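Local coordinates for aspartate aminotransferase (Rhodobacter sphaeroides, PDB 3NRA), which probably catalyses the pyridoxal-phosphate-dependent transfer of the amino group between L-aspartate and 2-oxoglutarate, giving oxaloacetate and L-glutamate, at residues 260-265 with 289-294; 109-114 with 246-251; 362-367 with 392-397. All coordinates share one frame; numbering follows the deposited sequence.

In the fold
Contacts 1 and 2 lie together in the seven-stranded sheet of the cofactor-binding fold, with centres about 10 Å apart. They use neighbouring strands, 263-267 in contact 1 and 245-249 in contact 2, probably hydrogen-bonded from Val264 N to Met249 O. Both also reach the second subunit. Contact 3 is in the smaller sheet near the C-terminal end, its centre about 32 Å from that of contact 1 and 29 Å from that of contact 2, and no other subunit touches it. All three are largely buried. Contact 2 is packing without a cross-segment hydrogen bond. Contact 1 adds one serine hydroxyl bond, and contact 3 a two-nitrogen arginine grip.

Contact 1: residues 260-265 with 289-294; sequences YRLGVA and YSQAVL
Val293 sets its CG1 methyl over the centre of the Tyr260 ring. The methyl carbon sits 3.9 Å from the ring centroid, 13° off the ring normal, so this is a CH-pi contact over one face. CD1 and CE1 of the ring are the atoms nearest to it. CG1 is placed there by a first torsion of -53°, which sets it anti to the carbonyl carbon of Val293. The two side chains cross obliquely. Near the plane of the same ring, at its edge, stands Ser290 OG. This hydroxyl gives its hydrogen to Tyr260 O, with OG and O 2.7 Å apart. It comes in within the carbonyl plane, on a lone pair, at a C=O...OG angle of 130°. The bond ties the chain next to the ring to the short helix 288-291.

Here the loop after the cofactor-bearing lysine, position 253, enters strand 263-267 of the large sheet, and helix 288-291 packs beside that entry. Arg261, within the same loop, sends NH1 to the cofactor phosphate, as in other class I aminotransferases. The contact also borders the dimer interface: the Tyr260 ring meets Tyr289 of the second subunit edge-to-face.

Leu262 fills the other half of the contact. Its CD2 lies against Ser290 CB, at 3.8 Å, and against the Gln291 backbone. CD1 is on the side of Val293 and Leu294, though its exact place is doubtful. Leu294 itself packs on Pro251 and on Ile107 of strand 105-108. The polar end of Gln291 is held by Asp80 N, Thr75 OG1 and Ala286 O.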
# COMPACT_ATOMS: atom_id res chain seq x y z
N TYR B 260 -4.16 4.78 10.93
CA TYR B 260 -3.62 5.78 9.99
C TYR B 260 -2.71 5.16 8.91
O TYR B 260 -2.51 5.76 7.89
CB TYR B 260 -2.87 6.86 10.75
CG TYR B 260 -3.79 7.74 11.64
CD1 TYR B 260 -4.53 8.77 11.09
CD2 TYR B 260 -3.84 7.56 13.00
CE1 TYR B 260 -5.37 9.58 11.90
CE2 TYR B 260 -4.66 8.38 13.82
CZ TYR B 260 -5.42 9.38 13.25
OH TYR B 260 -6.23 10.19 14.05
N ARG B 261 -2.19 3.95 9.16
CA ARG B 261 -1.38 3.18 8.19
C ARG B 261 -0.02 3.88 7.81
O ARG B 261 0.17 4.34 6.67
CB ARG B 261 -2.21 2.83 6.94
CG ARG B 261 -1.62 1.63 6.08
CD ARG B 261 -2.38 0.34 6.33
NE ARG B 261 -2.33 -0.04 7.73
CZ ARG B 261 -1.37 -0.74 8.32
NH1 ARG B 261 -0.38 -1.28 7.62
NH2 ARG B 261 -1.42 -0.92 9.62
N LEU B 262 0.92 3.91 8.77
CA LEU B 262 2.18 4.61 8.62
C LEU B 262 3.33 3.77 9.09
O LEU B 262 3.23 3.07 10.09
CB LEU B 262 2.18 5.94 9.41
CG LEU B 262 1.11 6.92 8.95
CD1 LEU B 262 0.82 7.90 10.05
CD2 LEU B 262 1.55 7.62 7.65
N GLY B 263 4.42 3.78 8.31
CA GLY B 263 5.66 3.18 8.71
C GLY B 263 6.77 3.96 8.13
O GLY B 263 6.55 4.85 7.29
N VAL B 264 7.99 3.66 8.55
CA VAL B 264 9.17 4.22 7.91
C VAL B 264 10.22 3.18 7.71
O VAL B 264 10.24 2.15 8.43
CB VAL B 264 9.79 5.37 8.73
CG1 VAL B 264 8.81 6.53 8.85
CG2 VAL B 264 10.28 4.85 10.11
N ALA B 265 11.10 3.44 6.75
CA ALA B 265 12.32 2.66 6.55
C ALA B 265 13.49 3.62 6.39
O ALA B 265 13.34 4.71 5.80
CB ALA B 265 12.20 1.80 5.38
N TYR B 289 -2.72 12.71 4.08
CA TYR B 289 -3.26 13.25 5.31
C TYR B 289 -2.74 12.50 6.52
O TYR B 289 -2.40 13.12 7.54
CB TYR B 289 -4.79 13.24 5.31
CG TYR B 289 -5.45 14.16 4.26
CD1 TYR B 289 -4.99 15.44 4.03
CD2 TYR B 289 -6.56 13.74 3.55
CE1 TYR B 289 -5.59 16.24 3.09
CE2 TYR B 289 -7.18 14.56 2.63
CZ TYR B 289 -6.68 15.79 2.38
OH TYR B 289 -7.28 16.59 1.46
N SER B 290 -2.63 11.17 6.40
CA SER B 290 -2.10 10.33 7.50
C SER B 290 -0.73 10.79 7.91
O SER B 290 -0.40 10.77 9.10
CB SER B 290 -2.04 8.84 7.09
OG SER B 290 -3.31 8.26 7.13
N GLN B 291 0.09 11.20 6.94
CA GLN B 291 1.50 11.52 7.22
C GLN B 291 1.64 12.56 8.33
O GLN B 291 2.49 12.42 9.19
CB GLN B 291 2.20 11.98 5.95
CG GLN B 291 2.53 10.84 4.98
CD GLN B 291 3.32 11.31 3.79
OE1 GLN B 291 4.30 12.02 3.96
NE2 GLN B 291 2.88 10.94 2.57
N ALA B 292 0.72 13.54 8.35
CA ALA B 292 0.69 14.60 9.32
C ALA B 292 0.76 14.13 10.77
O ALA B 292 1.27 14.87 11.59
CB ALA B 292 -0.60 15.53 9.11
N VAL B 293 0.21 12.94 11.11
CA VAL B 293 0.24 12.49 12.51
C VAL B 293 1.67 12.19 13.00
O VAL B 293 1.94 12.26 14.20
CB VAL B 293 -0.66 11.25 12.80
CG1 VAL B 293 -2.10 11.49 12.31
CG2 VAL B 293 -0.05 9.98 12.19
N LEU B 294 2.58 11.92 12.06
CA LEU B 294 3.98 11.66 12.38
C LEU B 294 4.72 12.87 12.89
O LEU B 294 5.79 12.72 13.48
CB LEU B 294 4.74 11.11 11.14
CG LEU B 294 4.24 9.76 10.61
CD1 LEU B 294 4.90 9.42 9.29
CD2 LEU B 294 4.49 8.66 11.66

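Contact 2: residues 109-114 with 246-251; sequences PGTQGA and VTIMGP
Thr111 meets Ile248 through its methyl: CG2 of Thr111 is 3.7 Å from CG1 of Ile248 and 3.8 Å from its CD1. One turn on, Ala114 CB touches the other branch, 3.9 Å from Ile248 CG2. Ile248 divides its branches between them because CG1 stands between its own backbone N and carbonyl carbon, chi1 72°, with CG2 anti to the carbonyl carbon.

The Thr111 hydroxyl faces the backbone of the strand end. OG1 lies 3.1 Å from Met249 C and 3.2 Å from Gly250 N, but the angle is too poor for a hydrogen bond. Gly250 suits this spot, since a beta carbon there would run into OG1.

Around this shell, helix 110-120 packs on strand 245-249 of the large sheet. Their segments 110-114 and 246-249 run nearly antiparallel, at 162°. Asp218 and Leu220 also touch Thr111, and Ala265 of strand 263-267 backs Ala114 and Ile248.

The start of the helix holds the cofactor: Thr111 N and Gln112 N donate hydrogen bonds to phosphate oxygens of the modified lysine at position 253. An alanine at Thr111 would probably open a gap beside Ile248 CG1 and CD1 where the methyl had packed. Apolar packing thus seats the helix on the sheet, while its N-terminal N-H groups, and probably its dipole, meet the phosphate charge.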
# COMPACT_ATOMS: atom_id res chain seq x y z
N PRO B 109 3.15 2.87 3.68
CA PRO B 109 1.85 2.44 4.21
C PRO B 109 2.01 1.32 5.26
O PRO B 109 1.98 0.12 4.93
CB PRO B 109 1.09 1.96 2.98
CG PRO B 109 2.18 1.67 1.94
CD PRO B 109 3.30 2.58 2.24
N GLY B 110 2.20 1.74 6.52
CA GLY B 110 2.48 0.82 7.60
C GLY B 110 3.93 0.37 7.53
O GLY B 110 4.64 0.64 6.53
N THR B 111 4.38 -0.25 8.60
CA THR B 111 5.64 -0.96 8.58
C THR B 111 5.53 -2.18 7.65
O THR B 111 6.55 -2.60 7.05
CB THR B 111 6.08 -1.37 10.01
OG1 THR B 111 6.32 -0.20 10.76
CG2 THR B 111 7.35 -2.17 9.99
N GLN B 112 4.32 -2.73 7.49
CA GLN B 112 4.10 -3.77 6.45
C GLN B 112 4.49 -3.22 5.07
O GLN B 112 5.15 -3.91 4.30
CB GLN B 112 2.64 -4.26 6.41
CG GLN B 112 2.40 -5.48 5.50
CD GLN B 112 3.24 -6.70 5.93
OE1 GLN B 112 3.27 -7.05 7.11
NE2 GLN B 112 3.89 -7.35 4.96
N GLY B 113 4.06 -1.99 4.78
CA GLY B 113 4.43 -1.30 3.54
C GLY B 113 5.94 -1.25 3.33
O GLY B 113 6.43 -1.58 2.25
N ALA B 114 6.66 -0.89 4.39
CA ALA B 114 8.10 -0.85 4.36
C ALA B 114 8.72 -2.24 4.15
O ALA B 114 9.70 -2.37 3.37
CB ALA B 114 8.63 -0.21 5.64
N VAL B 246 18.82 -1.85 6.35
CA VAL B 246 17.57 -1.12 6.34
C VAL B 246 16.83 -1.49 7.62
O VAL B 246 16.68 -2.66 7.93
CB VAL B 246 16.75 -1.46 5.11
CG1 VAL B 246 15.37 -0.80 5.16
CG2 VAL B 246 17.51 -1.04 3.85
N THR B 247 16.43 -0.48 8.38
CA THR B 247 15.65 -0.68 9.59
C THR B 247 14.28 -0.17 9.31
O THR B 247 14.12 0.90 8.70
CB THR B 247 16.25 0.09 10.76
OG1 THR B 247 17.62 -0.29 10.93
CG2 THR B 247 15.49 -0.20 12.07
N ILE B 248 13.27 -0.92 9.73
CA ILE B 248 11.90 -0.51 9.55
C ILE B 248 11.19 -0.50 10.88
O ILE B 248 11.47 -1.31 11.73
CB ILE B 248 11.14 -1.37 8.49
CG1 ILE B 248 10.84 -2.77 8.99
CG2 ILE B 248 11.96 -1.46 7.15
CD1 ILE B 248 10.12 -3.66 7.88
N MSE B 249 10.33 0.49 11.08
CA MSE B 249 9.50 0.57 12.23
C MSE B 249 8.47 1.67 12.00
O MSE B 249 8.49 2.35 10.99
CB MSE B 249 10.32 0.87 13.51
CG MSE B 249 11.15 2.15 13.45
SE MSE B 249 12.20 2.37 15.01
CE MSE B 249 10.76 2.55 16.30
N GLY B 250 7.54 1.81 12.94
CA GLY B 250 6.52 2.81 12.84
C GLY B 250 5.63 2.88 14.09
O GLY B 250 5.88 2.18 15.06
N PRO B 251 4.58 3.71 14.04
CA PRO B 251 3.70 3.96 15.16
C PRO B 251 2.43 3.12 15.23
O PRO B 251 1.52 3.47 15.99
CB PRO B 251 3.33 5.42 14.94
CG PRO B 251 3.30 5.55 13.48
CD PRO B 251 4.41 4.72 12.99

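Contact 3: residues 362-367 with 392-397; sequences AGVVVT and VAAARR
Arg397 grips one backbone oxygen, Ala362 O, with two nitrogens. NE donates at 2.8 Å to Ala362 O and NH2 donates at 3.0 Å to the same atom. The NE bond has an N-H...O angle of 152° and comes tilted from the carbonyl plane. NH2 comes nearly along the C=O axis, with its N-H bent to 139°. Ala362 O lies close to the guanidinium plane and is gripped side-on, by NE and NH2.

The arginine chain is bent to do this. Its CG is anti to the carbonyl carbon, and chi3, near -65°, turns NE out of an extended course. The guanidinium has Ala394 CA over one face, toward the rim. NH2 has a second partner, Arg40 O, which further fixes the group's rotation.

This is where helix 351-362 ends and the chain turns into strand 364-368 of the small sheet. Gly363 makes the turn with positive phi. Helix 388-404 packs across the junction. The carbonyl gripped is at the C-terminal end of helix 351-362, where the helix dipole would probably favour a cation.

Carbon contacts add to this. Ala362 CB meets Arg397 CB at 3.9 Å. Val364 CG2, anti to its own carbonyl carbon, touches Ala394 CB and also lies by Arg397 NH2. Phe44 packs against Val364 and Ala394 alike.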
# COMPACT_ATOMS: atom_id res chain seq x y z
N ALA B 362 -14.56 -20.41 24.92
CA ALA B 362 -14.02 -19.31 25.77
C ALA B 362 -14.17 -17.90 25.16
O ALA B 362 -13.76 -16.93 25.79
CB ALA B 362 -12.56 -19.58 26.08
N GLY B 363 -14.71 -17.79 23.96
CA GLY B 363 -14.73 -16.51 23.24
C GLY B 363 -13.35 -15.85 23.17
O GLY B 363 -13.23 -14.65 23.34
N VAL B 364 -12.31 -16.66 22.96
CA VAL B 364 -10.95 -16.15 22.84
C VAL B 364 -10.44 -16.43 21.43
O VAL B 364 -10.50 -17.57 20.96
CB VAL B 364 -10.07 -16.81 23.88
CG1 VAL B 364 -8.63 -16.57 23.60
CG2 VAL B 364 -10.43 -16.29 25.27
N VAL B 365 -9.98 -15.39 20.74
CA VAL B 365 -9.22 -15.55 19.48
C VAL B 365 -7.75 -15.48 19.81
O VAL B 365 -7.29 -14.47 20.35
CB VAL B 365 -9.53 -14.44 18.44
CG1 VAL B 365 -8.80 -14.71 17.14
CG2 VAL B 365 -11.08 -14.29 18.20
N VAL B 366 -6.99 -16.53 19.45
CA VAL B 366 -5.51 -16.48 19.51
C VAL B 366 -4.96 -16.91 18.18
O VAL B 366 -5.69 -17.49 17.37
CB VAL B 366 -4.96 -17.42 20.62
CG1 VAL B 366 -5.56 -17.07 21.97
CG2 VAL B 366 -5.21 -18.91 20.28
N THR B 367 -3.69 -16.61 17.91
CA THR B 367 -3.13 -16.85 16.60
C THR B 367 -2.40 -18.17 16.59
O THR B 367 -1.57 -18.42 17.46
CB THR B 367 -2.18 -15.74 16.18
OG1 THR B 367 -2.83 -14.49 16.33
CG2 THR B 367 -1.73 -15.93 14.70
N VAL B 392 -6.97 -10.76 31.51
CA VAL B 392 -6.62 -11.69 32.57
C VAL B 392 -7.71 -12.79 32.71
O VAL B 392 -7.37 -13.96 32.69
CB VAL B 392 -6.41 -10.96 33.91
CG1 VAL B 392 -6.37 -11.94 35.06
CG2 VAL B 392 -5.11 -10.10 33.86
N ALA B 393 -8.99 -12.37 32.77
CA ALA B 393 -10.16 -13.29 32.75
C ALA B 393 -10.15 -14.23 31.54
O ALA B 393 -10.41 -15.39 31.69
CB ALA B 393 -11.49 -12.51 32.80
N ALA B 394 -9.81 -13.70 30.36
CA ALA B 394 -9.68 -14.53 29.15
C ALA B 394 -8.56 -15.58 29.30
O ALA B 394 -8.75 -16.73 28.97
CB ALA B 394 -9.43 -13.64 27.89
N ALA B 395 -7.42 -15.16 29.80
CA ALA B 395 -6.30 -16.05 30.03
C ALA B 395 -6.66 -17.19 30.98
O ALA B 395 -6.23 -18.33 30.76
CB ALA B 395 -5.10 -15.28 30.58
N ARG B 396 -7.44 -16.90 32.02
CA ARG B 396 -7.88 -17.94 32.94
C ARG B 396 -8.82 -18.94 32.29
O ARG B 396 -8.77 -20.13 32.58
CB ARG B 396 -8.50 -17.33 34.18
CG ARG B 396 -7.47 -16.62 35.04
CD ARG B 396 -7.93 -16.31 36.41
NE ARG B 396 -8.44 -17.47 37.13
CZ ARG B 396 -8.92 -17.43 38.36
NH1 ARG B 396 -8.89 -16.28 39.06
NH2 ARG B 396 -9.39 -18.53 38.93
N ARG B 397 -9.65 -18.45 31.33
CA ARG B 397 -10.49 -19.36 30.53
C ARG B 397 -9.62 -20.26 29.62
O ARG B 397 -9.94 -21.45 29.42
CB ARG B 397 -11.53 -18.57 29.68
CG ARG B 397 -12.52 -17.73 30.50
CD ARG B 397 -13.80 -17.39 29.73
NE ARG B 397 -13.56 -16.54 28.57
CZ ARG B 397 -13.35 -15.22 28.62
NH1 ARG B 397 -13.34 -14.54 29.80
NH2 ARG B 397 -13.14 -14.54 27.49